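Side-chain contacts in BexL (Amycolatopsis orientalis, PDB 4XRW), which probably folds, cyclises and aromatises polyketide chains as a di-domain aromatase/cyclase of the type II polyketide synthase pathway to BE-7585A: residues A45-P48 with R49-P53; A130-A133 with V134-P138; A147-T150 with N151-E155; A158-H161 with N162-V166; F320-D323 with H324-R328. All blocks are in the same frame, centred on the assembly; numbering follows the deposited sequence.

How the interactions relate
Interactions 1 to 4 belong to the first helix-grip domain of BexL and interaction 5 to the second. Along the chain they follow in numerical order. Interaction 2 forms where strand 123-133 turns into helix 138-166; interactions 3 and 4 lie further along that helix, about 16 Å apart between centres. Interaction 1, on helix 47-50, touches both: Phe51 meets Glu155, while Ile50 and Pro52 meet Asn162, so the short helix packs against the long one. Interaction 5, at the end of helix 299-326, lies about 41 Å from interaction 4, centre to centre, yet repeats its Lys-Glu pairing, and in both domains that pair binds the backbone at the end of the first strand.

Interaction 1 (A45-P48 with R49-P53); sequences ANWP and RIFPP
Phe51 turns the edge of its ring, at CD2 and CE2, onto one face of the Trp47 indole. In this T-shaped stack the five-membered ring of Trp47 and the ring of Phe51 have centroids 5.0 Å apart and planes at 82°, and Trp47 CG lies 3.7 Å from Phe51 CD2. CG1 of Ile50 covers part of one face of the phenyl ring. The backbone brings the two aromatic residues close: Phe51 N gives Trp47 O a nearly straight bond of 2.7 Å. That bond belongs to helix 47-50, a short helix of the first helix-grip domain; Phe51 is the first residue past it. Ile50 N donates to the same Trp47 O, at 3.1 Å and from above the carbonyl plane. Arg49 N approaches Asn46 O in a similar way, at 3.0 Å. With CG of Arg49 anti to the carbonyl carbon (chi1 -43°), its extended chain starts out against Asn46 O, with Arg49 CB 3.5 Å from that oxygen. Trp47 NE1 donates a hydrogen bond to Val41 O, and the ring packs on Ile69 and Ile71. A MES molecule, probably from the crystallisation liquor, lies about 3 Å from the Trp47 side chain (nearest atoms) and may mark a pocket.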
loop_
_atom_site.group_PDB
_atom_site.type_symbol
_atom_site.label_atom_id
_atom_site.label_comp_id
_atom_site.label_asym_id
_atom_site.label_seq_id
_atom_site.Cartn_x
_atom_site.Cartn_y
_atom_site.Cartn_z
ATOM N N ALA A 45 3.925 -8.475 -2.819
ATOM C CA ALA A 45 3.553 -8.157 -1.460
ATOM C C ALA A 45 4.337 -6.897 -1.020
ATOM O O ALA A 45 3.910 -6.167 -0.108
ATOM C CB ALA A 45 3.840 -9.351 -0.537
ATOM N N ASN A 46 5.458 -6.625 -1.690
ATOM C CA ASN A 46 6.299 -5.471 -1.350
ATOM C C ASN A 46 5.906 -4.159 -2.023
ATOM O O ASN A 46 6.441 -3.106 -1.694
ATOM C CB ASN A 46 7.752 -5.734 -1.702
ATOM C CG ASN A 46 8.341 -6.859 -0.898
ATOM O OD1 ASN A 46 8.455 -6.754 0.322
ATOM N ND2 ASN A 46 8.699 -7.953 -1.566
ATOM N N TRP A 47 5.010 -4.207 -2.991
ATOM C CA TRP A 47 4.777 -3.001 -3.775
ATOM C C TRP A 47 4.272 -1.836 -2.929
ATOM O O TRP A 47 4.699 -0.728 -3.164
ATOM C CB TRP A 47 3.797 -3.274 -4.898
ATOM C CG TRP A 47 4.426 -3.955 -6.106
ATOM C CD1 TRP A 47 5.577 -4.661 -6.154
ATOM C CD2 TRP A 47 3.895 -3.954 -7.436
ATOM N NE1 TRP A 47 5.803 -5.124 -7.453
ATOM C CE2 TRP A 47 4.777 -4.708 -8.246
ATOM C CE3 TRP A 47 2.748 -3.401 -8.012
ATOM C CZ2 TRP A 47 4.533 -4.926 -9.597
ATOM C CZ3 TRP A 47 2.514 -3.609 -9.344
ATOM C CH2 TRP A 47 3.405 -4.369 -10.127
ATOM N N PRO A 48 3.360 -2.091 -1.969
ATOM C CA PRO A 48 2.864 -0.906 -1.235
ATOM C C PRO A 48 3.994 -0.171 -0.509
ATOM O O PRO A 48 3.908 1.043 -0.267
ATOM C CB PRO A 48 1.828 -1.500 -0.268
ATOM C CG PRO A 48 1.267 -2.690 -1.068
ATOM C CD PRO A 48 2.557 -3.295 -1.661
ATOM N N ARG A 49 5.068 -0.891 -0.176
ATOM C CA ARG A 49 6.166 -0.250 0.547
ATOM C C ARG A 49 7.075 0.566 -0.339
ATOM O O ARG A 49 7.723 1.491 0.139
ATOM C CB ARG A 49 7.034 -1.296 1.279
ATOM C CG ARG A 49 6.281 -2.383 1.992
ATOM C CD ARG A 49 7.252 -3.394 2.610
ATOM N NE ARG A 49 6.547 -4.320 3.490
ATOM C CZ ARG A 49 7.093 -4.931 4.535
ATOM N NH1 ARG A 49 8.369 -4.722 4.847
ATOM N NH2 ARG A 49 6.352 -5.748 5.276
ATOM N N ILE A 50 7.160 0.214 -1.624
ATOM C CA ILE A 50 8.099 0.868 -2.550
ATOM C C ILE A 50 7.455 1.722 -3.633
ATOM O O ILE A 50 8.126 2.579 -4.236
ATOM C CB ILE A 50 8.991 -0.164 -3.258
ATOM C CG1 ILE A 50 8.173 -1.127 -4.119
ATOM C CG2 ILE A 50 9.746 -0.937 -2.239
ATOM C CD1 ILE A 50 9.020 -1.964 -5.103
ATOM N N PHE A 51 6.179 1.456 -3.924
ATOM C CA PHE A 51 5.368 2.312 -4.806
ATOM C C PHE A 51 4.268 3.012 -4.005
ATOM O O PHE A 51 3.237 2.413 -3.711
ATOM C CB PHE A 51 4.741 1.489 -5.941
ATOM C CG PHE A 51 5.761 0.775 -6.800
ATOM C CD1 PHE A 51 6.690 1.488 -7.536
ATOM C CD2 PHE A 51 5.792 -0.594 -6.859
ATOM C CE1 PHE A 51 7.629 0.840 -8.302
ATOM C CE2 PHE A 51 6.740 -1.262 -7.658
ATOM C CZ PHE A 51 7.652 -0.536 -8.364
ATOM N N PRO A 52 4.450 4.287 -3.685
ATOM C CA PRO A 52 3.464 4.943 -2.810
ATOM C C PRO A 52 2.003 4.863 -3.278
ATOM O O PRO A 52 1.154 4.720 -2.413
ATOM C CB PRO A 52 3.963 6.392 -2.766
ATOM C CG PRO A 52 5.449 6.245 -2.904
ATOM C CD PRO A 52 5.634 5.144 -3.908
ATOM N N PRO A 53 1.707 4.876 -4.589
ATOM C CA PRO A 53 0.289 4.747 -4.938
ATOM C C PRO A 53 -0.336 3.376 -4.698
ATOM O O PRO A 53 -1.557 3.288 -4.660
ATOM C CB PRO A 53 0.256 5.075 -6.438
ATOM C CG PRO A 53 1.528 5.848 -6.683
ATOM C CD PRO A 53 2.533 5.165 -5.769
#

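Interaction 2 (A130-A133 with V134-P138); sequences AYRA and VGDDP
Arg132, just before a type II beta turn (133-136), meets Asp136, the last residue of that turn, which carries strand 123-133 toward helix 138-166 of the first helix-grip domain. Their flat groups are almost parallel, the guanidinium and carboxylate planes only 7° apart, but the two planes are stepped rather than shared. The salt bridge runs from Arg132 NH2 to Asp136 OD1 at 2.9 Å, and its bent N-H approach of 121° makes it a weak hydrogen bond. Asp136 OD2 is also near, 3.1 Å from Arg132 NH2. What brings the guanidinium over the turn is a chain that starts with CG between the backbone N and the carbonyl carbon (chi1 48°) and bends at chi3. With an alanine here, the carboxylate of Asp136 would probably lose its charged mate and turn more easily. The turn itself is closed by Asp136 N bonding to Ala133 O at 3.1 Å, with Gly135 taking the positive phi of its third position. Beyond it, Asp137 is the N-cap of the helix, its OD2 accepting from Gly140 N. A water gives the Asp136 carboxylate a further tie to the strand: it accepts from Ala133 N and donates to Asp136 OD1, both at 2.9 Å.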
loop_
_atom_site.group_PDB
_atom_site.type_symbol
_atom_site.label_atom_id
_atom_site.label_comp_id
_atom_site.label_asym_id
_atom_site.label_seq_id
_atom_site.Cartn_x
_atom_site.Cartn_y
_atom_site.Cartn_z
ATOM N N ALA A 130 7.152 0.522 -23.796
ATOM C CA ALA A 130 6.851 0.465 -25.205
ATOM C C ALA A 130 5.366 0.713 -25.327
ATOM O O ALA A 130 4.588 0.028 -24.663
ATOM C CB ALA A 130 7.235 -0.886 -25.775
ATOM N N TYR A 131 4.963 1.666 -26.153
ATOM C CA TYR A 131 3.551 1.984 -26.260
ATOM C C TYR A 131 3.161 2.486 -27.619
ATOM O O TYR A 131 3.998 2.947 -28.411
ATOM C CB TYR A 131 3.166 3.034 -25.217
ATOM C CG TYR A 131 4.153 4.154 -25.134
ATOM C CD1 TYR A 131 3.982 5.320 -25.854
ATOM C CD2 TYR A 131 5.281 4.022 -24.348
ATOM C CE1 TYR A 131 4.920 6.352 -25.773
ATOM C CE2 TYR A 131 6.196 5.006 -24.265
ATOM C CZ TYR A 131 6.033 6.165 -24.975
ATOM O OH TYR A 131 7.001 7.113 -24.838
ATOM N N ARG A 132 1.862 2.423 -27.878
ATOM C CA ARG A 132 1.338 3.106 -29.039
ATOM C C ARG A 132 -0.061 3.610 -28.782
ATOM O O ARG A 132 -0.748 3.192 -27.843
ATOM C CB ARG A 132 1.378 2.215 -30.277
ATOM C CG ARG A 132 0.846 0.822 -30.129
ATOM C CD ARG A 132 0.909 0.094 -31.484
ATOM N NE ARG A 132 0.129 0.801 -32.500
ATOM C CZ ARG A 132 -0.356 0.256 -33.614
ATOM N NH1 ARG A 132 -0.165 -1.029 -33.882
ATOM N NH2 ARG A 132 -1.046 1.009 -34.463
ATOM N N ALA A 133 -0.450 4.541 -29.627
ATOM C CA ALA A 133 -1.720 5.211 -29.519
ATOM C C ALA A 133 -2.720 4.512 -30.435
ATOM O O ALA A 133 -2.334 3.873 -31.417
ATOM C CB ALA A 133 -1.567 6.706 -29.886
ATOM N N VAL A 134 -3.999 4.642 -30.120
ATOM C CA VAL A 134 -5.038 4.029 -30.931
ATOM C C VAL A 134 -5.017 4.725 -32.299
ATOM O O VAL A 134 -5.056 5.939 -32.374
ATOM C CB VAL A 134 -6.413 4.144 -30.258
ATOM C CG1 VAL A 134 -7.508 3.696 -31.202
ATOM C CG2 VAL A 134 -6.448 3.338 -28.946
ATOM N N GLY A 135 -4.904 3.960 -33.382
ATOM C CA GLY A 135 -4.819 4.568 -34.708
ATOM C C GLY A 135 -3.575 5.418 -34.961
ATOM O O GLY A 135 -3.573 6.271 -35.852
ATOM N N ASP A 136 -2.526 5.153 -34.220
ATOM C CA ASP A 136 -1.250 5.919 -34.248
ATOM C C ASP A 136 -1.434 7.414 -34.338
ATOM O O ASP A 136 -0.584 8.091 -34.842
ATOM C CB ASP A 136 -0.321 5.467 -35.378
ATOM C CG ASP A 136 -0.042 3.998 -35.359
ATOM O OD1 ASP A 136 0.484 3.466 -34.365
ATOM O OD2 ASP A 136 -0.360 3.334 -36.340
ATOM N N ASP A 137 -2.537 7.908 -33.818
ATOM C CA ASP A 137 -2.834 9.341 -33.742
ATOM C C ASP A 137 -1.700 10.155 -33.120
ATOM O O ASP A 137 -1.397 9.983 -31.938
ATOM C CB ASP A 137 -4.087 9.579 -32.912
ATOM C CG ASP A 137 -4.360 11.055 -32.705
ATOM O OD1 ASP A 137 -4.227 11.804 -33.698
ATOM O OD2 ASP A 137 -4.689 11.469 -31.571
ATOM N N PRO A 138 -1.095 11.077 -33.890
ATOM C CA PRO A 138 0.103 11.774 -33.389
ATOM C C PRO A 138 -0.117 12.619 -32.134
ATOM O O PRO A 138 0.762 12.652 -31.273
ATOM C CB PRO A 138 0.507 12.665 -34.574
ATOM C CG PRO A 138 -0.731 12.803 -35.395
ATOM C CD PRO A 138 -1.443 11.494 -35.257
HETATM O O HOH W 1 1.095 5.044 -31.980
#

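Interaction 3 (A147-T150 with N151-E155); sequences AVDT and NSRSE
Asp149 and Arg153 form an i to i+4 salt bridge on helix 138-166, the long helix that lies across the sheet of the first helix-grip domain. Arg153 NE makes the bond, 2.9 Å to Asp149 OD1 on its syn side, while Asp149 OD2 lies at the edge of the guanidinium, in its plane, 3.4 Å from Arg153 NE in a weak bond. Carboxylate and guanidinium planes stand 78° apart, so this is a single-nitrogen grip. Arg153 holds CG anti to its carbonyl carbon (chi1 -70°), and its chain runs out extended to NE, passing 3.2 Å from Asp149 O at CG. One step out, His26 of strand 22-30 fixes the acid, donating from NE2 to Asp149 OD1, and its side chain also touches Arg153. Replacing Asp149 with an alanine would probably leave Arg153 NE without its charge partner and His26 NE2 without this acceptor. Val148 and Ser152 pack on His129. Val148 O takes two bonds from Ser152, one from N at 2.7 Å and one from OG at 2.8 Å, which arrive from opposite faces of the carbonyl plane. The hydroxyl also rests against the valine, Ser152 OG to Val148 CG1 being 3.7 Å.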
loop_
_atom_site.group_PDB
_atom_site.type_symbol
_atom_site.label_atom_id
_atom_site.label_comp_id
_atom_site.label_asym_id
_atom_site.label_seq_id
_atom_site.Cartn_x
_atom_site.Cartn_y
_atom_site.Cartn_z
ATOM N N ALA A 147 3.032 11.651 -20.524
ATOM C CA ALA A 147 2.496 10.939 -19.376
ATOM C C ALA A 147 3.486 9.906 -18.874
ATOM O O ALA A 147 3.718 9.809 -17.670
ATOM C CB ALA A 147 1.174 10.283 -19.747
ATOM N N VAL A 148 4.018 9.101 -19.790
ATOM C CA VAL A 148 4.984 8.070 -19.451
ATOM C C VAL A 148 6.234 8.704 -18.847
ATOM O O VAL A 148 6.769 8.220 -17.831
ATOM C CB VAL A 148 5.341 7.208 -20.683
ATOM C CG1 VAL A 148 6.540 6.283 -20.403
ATOM C CG2 VAL A 148 4.138 6.422 -21.134
ATOM N N ASP A 149 6.671 9.816 -19.425
ATOM C CA ASP A 149 7.878 10.497 -18.918
ATOM C C ASP A 149 7.707 11.002 -17.489
ATOM O O ASP A 149 8.558 10.760 -16.633
ATOM C CB ASP A 149 8.267 11.654 -19.825
ATOM C CG ASP A 149 9.529 12.361 -19.336
ATOM O OD1 ASP A 149 10.577 11.697 -19.270
ATOM O OD2 ASP A 149 9.459 13.550 -18.975
ATOM N N THR A 150 6.628 11.738 -17.274
ATOM C CA THR A 150 6.236 12.252 -15.972
ATOM C C THR A 150 6.086 11.094 -14.967
ATOM O O THR A 150 6.688 11.093 -13.883
ATOM C CB THR A 150 4.906 13.037 -16.093
ATOM O OG1 THR A 150 5.104 14.205 -16.911
ATOM C CG2 THR A 150 4.379 13.461 -14.729
ATOM N N ASN A 151 5.307 10.080 -15.333
ATOM C CA ASN A 151 5.081 8.991 -14.398
ATOM C C ASN A 151 6.333 8.172 -14.102
ATOM O O ASN A 151 6.574 7.820 -12.950
ATOM C CB ASN A 151 3.974 8.067 -14.909
ATOM C CG ASN A 151 3.462 7.162 -13.831
ATOM O OD1 ASN A 151 2.723 7.601 -12.946
ATOM N ND2 ASN A 151 3.894 5.904 -13.851
ATOM N N SER A 152 7.132 7.870 -15.128
ATOM C CA SER A 152 8.334 7.060 -14.949
ATOM C C SER A 152 9.340 7.749 -14.052
ATOM O O SER A 152 9.960 7.110 -13.226
ATOM C CB SER A 152 9.001 6.733 -16.280
ATOM O OG SER A 152 8.167 5.932 -17.084
ATOM N N ARG A 153 9.510 9.057 -14.216
ATOM C CA ARG A 153 10.456 9.784 -13.383
ATOM C C ARG A 153 10.024 9.825 -11.927
ATOM O O ARG A 153 10.848 9.643 -11.028
ATOM C CB ARG A 153 10.637 11.207 -13.908
ATOM C CG ARG A 153 11.385 11.282 -15.226
ATOM C CD ARG A 153 11.394 12.718 -15.747
ATOM N NE ARG A 153 12.089 12.783 -17.022
ATOM C CZ ARG A 153 13.409 12.656 -17.154
ATOM N NH1 ARG A 153 14.179 12.468 -16.086
ATOM N NH2 ARG A 153 13.969 12.723 -18.354
ATOM N N SER A 154 8.732 10.039 -11.682
ATOM C CA SER A 154 8.253 10.122 -10.312
ATOM C C SER A 154 8.292 8.734 -9.662
ATOM O O SER A 154 8.615 8.617 -8.491
ATOM C CB SER A 154 6.846 10.729 -10.260
ATOM O OG SER A 154 5.913 9.978 -11.007
ATOM N N GLU A 155 7.976 7.691 -10.427
ATOM C CA GLU A 155 8.014 6.327 -9.934
ATOM C C GLU A 155 9.424 5.917 -9.539
ATOM O O GLU A 155 9.617 5.319 -8.487
ATOM C CB GLU A 155 7.452 5.367 -10.998
ATOM C CG GLU A 155 7.534 3.920 -10.667
ATOM C CD GLU A 155 6.624 3.070 -11.549
ATOM O OE1 GLU A 155 6.942 2.872 -12.747
ATOM O OE2 GLU A 155 5.584 2.610 -11.032
#

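Interaction 4 (A158-H161 with N162-V166); sequences ALKH and NVELV
Glu164 folds back along the helix to meet Lys160, one turn earlier, and its side chain can be traced atom by atom. Glu164 CB starts 3.4 Å from Lys160 O, and CG, set anti to the carbonyl carbon of Glu164 (chi1 -75°), stays just as near that oxygen. CD has moved along toward the amine, and OE1 lies further off, beside the same backbone oxygen. OE2 is the tip that matters: through its syn lone pair it takes a salt bridge from Lys160 NZ at 2.8 Å, and it also brushes the lysine chain, Lys160 CG being 3.4 Å from Glu164 OE2. The lysine makes this possible by staying extended to CE and bending only at its last torsion (chi4 54°). Both charged tips have a second partner on the neighbouring strand end, Lys160 NZ giving to Leu29 O and Glu164 OE2 accepting from Asp31 N.

Round the helix, Leu159 and Val163 run alongside each other in the same direction, with Leu159 CD1 3.6 Å from Val163 CG2. His161 offers the edge of its ring to the neighbouring amide, Asn162 OD1 lying in its plane 3.6 Å from His161 CD2, and Leu165 CD1 comes 3.7 Å from His161 NE2.

This is the C-terminal part of helix 138-166. Leu159 and Val163 pack on Ile50 of helix 47-50, Lys160 lies along strand 22-30, and Leu165 and Val166 reach Val283 on strand 274-284 of the second domain.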
loop_
_atom_site.group_PDB
_atom_site.type_symbol
_atom_site.label_atom_id
_atom_site.label_comp_id
_atom_site.label_asym_id
_atom_site.label_seq_id
_atom_site.Cartn_x
_atom_site.Cartn_y
_atom_site.Cartn_z
ATOM N N ALA A 158 10.591 7.803 -6.360
ATOM C CA ALA A 158 9.958 7.239 -5.167
ATOM C C ALA A 158 10.544 5.849 -4.872
ATOM O O ALA A 158 10.738 5.482 -3.713
ATOM C CB ALA A 158 8.441 7.176 -5.352
ATOM N N LEU A 159 10.852 5.075 -5.905
ATOM C CA LEU A 159 11.452 3.765 -5.705
ATOM C C LEU A 159 12.775 3.883 -4.944
ATOM O O LEU A 159 13.019 3.163 -3.979
ATOM C CB LEU A 159 11.694 3.065 -7.034
ATOM C CG LEU A 159 12.457 1.745 -6.988
ATOM C CD1 LEU A 159 11.553 0.636 -6.471
ATOM C CD2 LEU A 159 12.997 1.392 -8.339
ATOM N N LYS A 160 13.637 4.777 -5.409
ATOM C CA LYS A 160 14.923 5.009 -4.750
ATOM C C LYS A 160 14.725 5.454 -3.300
ATOM O O LYS A 160 15.336 4.901 -2.393
ATOM C CB LYS A 160 15.719 6.058 -5.525
ATOM C CG LYS A 160 17.020 6.493 -4.871
ATOM C CD LYS A 160 17.710 7.593 -5.691
ATOM C CE LYS A 160 19.009 8.072 -5.010
ATOM N NZ LYS A 160 19.930 6.921 -4.708
ATOM N N HIS A 161 13.875 6.455 -3.087
ATOM C CA HIS A 161 13.619 6.974 -1.746
ATOM C C HIS A 161 13.142 5.876 -0.795
ATOM O O HIS A 161 13.668 5.706 0.312
ATOM C CB HIS A 161 12.588 8.087 -1.826
ATOM C CG HIS A 161 12.270 8.715 -0.510
ATOM N ND1 HIS A 161 13.011 9.755 0.010
ATOM C CD2 HIS A 161 11.283 8.464 0.386
ATOM C CE1 HIS A 161 12.500 10.110 1.177
ATOM N NE2 HIS A 161 11.450 9.344 1.428
ATOM N N ASN A 162 12.154 5.108 -1.240
ATOM C CA ASN A 162 11.560 4.093 -0.383
ATOM C C ASN A 162 12.394 2.839 -0.220
ATOM O O ASN A 162 12.440 2.277 0.881
ATOM C CB ASN A 162 10.180 3.736 -0.910
ATOM C CG ASN A 162 9.255 4.899 -0.844
ATOM O OD1 ASN A 162 9.202 5.596 0.158
ATOM N ND2 ASN A 162 8.550 5.155 -1.928
ATOM N N VAL A 163 13.065 2.395 -1.277
ATOM C CA VAL A 163 13.871 1.181 -1.159
ATOM C C VAL A 163 14.952 1.441 -0.131
ATOM O O VAL A 163 15.259 0.585 0.691
ATOM C CB VAL A 163 14.520 0.743 -2.503
ATOM C CG1 VAL A 163 15.609 -0.305 -2.279
ATOM C CG2 VAL A 163 13.465 0.167 -3.439
ATOM N N GLU A 164 15.523 2.635 -0.164
ATOM C CA GLU A 164 16.610 2.953 0.771
ATOM C C GLU A 164 16.112 3.026 2.230
ATOM O O GLU A 164 16.888 2.831 3.171
ATOM C CB GLU A 164 17.313 4.241 0.317
ATOM C CG GLU A 164 18.210 3.966 -0.905
ATOM C CD GLU A 164 18.742 5.218 -1.635
ATOM O OE1 GLU A 164 18.620 6.361 -1.127
ATOM O OE2 GLU A 164 19.294 5.039 -2.747
ATOM N N LEU A 165 14.811 3.239 2.427
ATOM C CA LEU A 165 14.244 3.230 3.775
ATOM C C LEU A 165 13.728 1.854 4.201
ATOM O O LEU A 165 13.928 1.461 5.349
ATOM C CB LEU A 165 13.101 4.241 3.886
ATOM C CG LEU A 165 13.427 5.704 3.602
ATOM C CD1 LEU A 165 12.162 6.528 3.730
ATOM C CD2 LEU A 165 14.483 6.229 4.538
ATOM N N VAL A 166 13.055 1.124 3.307
ATOM C CA VAL A 166 12.431 -0.137 3.734
ATOM C C VAL A 166 13.479 -1.236 3.924
ATOM O O VAL A 166 13.216 -2.209 4.621
ATOM C CB VAL A 166 11.310 -0.623 2.754
ATOM C CG1 VAL A 166 10.310 0.511 2.508
ATOM C CG2 VAL A 166 11.863 -1.147 1.447
#

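Interaction 5 (F320-D323 with H324-R328); sequences FAKD and HAEAR
Lys322 NZ and Glu326 OE2 meet at 2.7 Å in a salt bridge one turn apart on helix 299-326, the long helix of the second helix-grip domain, close to its C-terminal end. The amine comes to the syn side of the carboxylate, 31° out of its plane, and Glu326 OE1 is left 3.5 Å from Lys322 NZ. The lysine reaches this far by keeping CG opposite its backbone N (chi1 -176°) and then turning sharply at the last torsion, which swings NZ back toward the acid. Along the way Lys322 CG passes 3.6 Å from Glu326 OE2, so the aliphatic part of the lysine lines the same oxygen that its tip binds. Each partner is held from outside as well: Lys322 NZ gives to Arg180 O and Glu326 OE2 accepts from Asp182 N, so the pair ties the helix to the end of strand 172-181.

Beneath the side chains, Glu326 N bonds to Lys322 O at 2.9 Å, and CB and CG of Glu326 crowd up to that same carbonyl. The helical ladder continues with His324 N to Phe320 O and Ala325 N to Ala321 O.

Further round, Ala325 packs on Ile181 and on Val188 of helix 185-193. Phe320, Ala321 and His324 all touch Phe191 of that helix, the rings of His324 and Phe191 meeting with planes at about 45°. After Glu326 the backbone bonding weakens: Ala327 N makes a weak bond of 3.2 Å to Asp323 O, and Ala327 CB lies 3.5 Å from Asp323 O.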
loop_
_atom_site.group_PDB
_atom_site.type_symbol
_atom_site.label_atom_id
_atom_site.label_comp_id
_atom_site.label_asym_id
_atom_site.label_seq_id
_atom_site.Cartn_x
_atom_site.Cartn_y
_atom_site.Cartn_z
ATOM N N PHE A 320 -14.175 -4.132 20.526
ATOM C CA PHE A 320 -15.544 -3.761 20.197
ATOM C C PHE A 320 -16.113 -4.631 19.110
ATOM O O PHE A 320 -17.303 -4.918 19.115
ATOM C CB PHE A 320 -15.654 -2.272 19.838
ATOM C CG PHE A 320 -15.458 -1.359 21.031
ATOM C CD1 PHE A 320 -16.326 -1.416 22.123
ATOM C CD2 PHE A 320 -14.405 -0.471 21.069
ATOM C CE1 PHE A 320 -16.111 -0.611 23.250
ATOM C CE2 PHE A 320 -14.177 0.342 22.181
ATOM C CZ PHE A 320 -15.039 0.282 23.265
ATOM N N ALA A 321 -15.274 -5.107 18.186
ATOM C CA ALA A 321 -15.717 -6.068 17.203
ATOM C C ALA A 321 -16.125 -7.390 17.872
ATOM O O ALA A 321 -17.141 -7.980 17.510
ATOM C CB ALA A 321 -14.636 -6.323 16.157
ATOM N N LYS A 322 -15.315 -7.841 18.827
ATOM C CA LYS A 322 -15.623 -9.033 19.618
ATOM C C LYS A 322 -16.955 -8.860 20.335
ATOM O O LYS A 322 -17.860 -9.720 20.228
ATOM C CB LYS A 322 -14.505 -9.306 20.622
ATOM C CG LYS A 322 -14.675 -10.586 21.433
ATOM C CD LYS A 322 -13.478 -10.776 22.342
ATOM C CE LYS A 322 -13.780 -11.755 23.437
ATOM N NZ LYS A 322 -13.909 -13.088 22.889
ATOM N N ASP A 323 -17.100 -7.746 21.049
ATOM C CA ASP A 323 -18.313 -7.502 21.831
ATOM C C ASP A 323 -19.542 -7.516 20.921
ATOM O O ASP A 323 -20.590 -8.030 21.266
ATOM C CB ASP A 323 -18.240 -6.153 22.542
ATOM C CG ASP A 323 -17.334 -6.142 23.776
ATOM O OD1 ASP A 323 -16.849 -7.207 24.232
ATOM O OD2 ASP A 323 -17.136 -5.017 24.318
ATOM N N HIS A 324 -19.406 -6.917 19.738
ATOM C CA HIS A 324 -20.515 -6.807 18.814
ATOM C C HIS A 324 -20.899 -8.154 18.192
ATOM O O HIS A 324 -22.073 -8.498 18.112
ATOM C CB HIS A 324 -20.156 -5.810 17.698
ATOM C CG HIS A 324 -21.264 -5.599 16.721
ATOM N ND1 HIS A 324 -21.353 -6.291 15.536
ATOM C CD2 HIS A 324 -22.344 -4.792 16.772
ATOM C CE1 HIS A 324 -22.441 -5.915 14.891
ATOM N NE2 HIS A 324 -23.066 -5.014 15.628
ATOM N N ALA A 325 -19.898 -8.910 17.749
ATOM C CA ALA A 325 -20.111 -10.164 17.048
ATOM C C ALA A 325 -20.628 -11.224 18.009
ATOM O O ALA A 325 -21.372 -12.104 17.589
ATOM C CB ALA A 325 -18.822 -10.641 16.377
ATOM N N GLU A 326 -20.203 -11.150 19.277
ATOM C CA GLU A 326 -20.608 -12.169 20.276
ATOM C C GLU A 326 -21.937 -11.859 20.960
ATOM O O GLU A 326 -22.524 -12.744 21.582
ATOM C CB GLU A 326 -19.531 -12.363 21.332
ATOM C CG GLU A 326 -18.225 -12.983 20.771
ATOM C CD GLU A 326 -17.182 -13.309 21.833
ATOM O OE1 GLU A 326 -17.422 -13.013 23.031
ATOM O OE2 GLU A 326 -16.100 -13.859 21.479
ATOM N N ALA A 327 -22.438 -10.630 20.835
ATOM C CA ALA A 327 -23.763 -10.307 21.382
ATOM C C ALA A 327 -24.850 -11.126 20.661
ATOM O O ALA A 327 -24.902 -11.188 19.438
ATOM C CB ALA A 327 -24.029 -8.857 21.274
ATOM N N ARG A 328 -25.696 -11.783 21.443
ATOM C CA ARG A 328 -26.788 -12.595 20.942
ATOM C C ARG A 328 -27.963 -12.460 21.887
ATOM O O ARG A 328 -28.231 -13.361 22.663
ATOM C CB ARG A 328 -26.394 -14.071 20.840
ATOM C CG ARG A 328 -25.411 -14.381 19.732
ATOM C CD ARG A 328 -25.005 -15.862 19.723
ATOM N NE ARG A 328 -26.122 -16.732 19.329
ATOM C CZ ARG A 328 -26.951 -17.347 20.174
ATOM N NH1 ARG A 328 -26.817 -17.213 21.496
ATOM N NH2 ARG A 328 -27.923 -18.111 19.694
#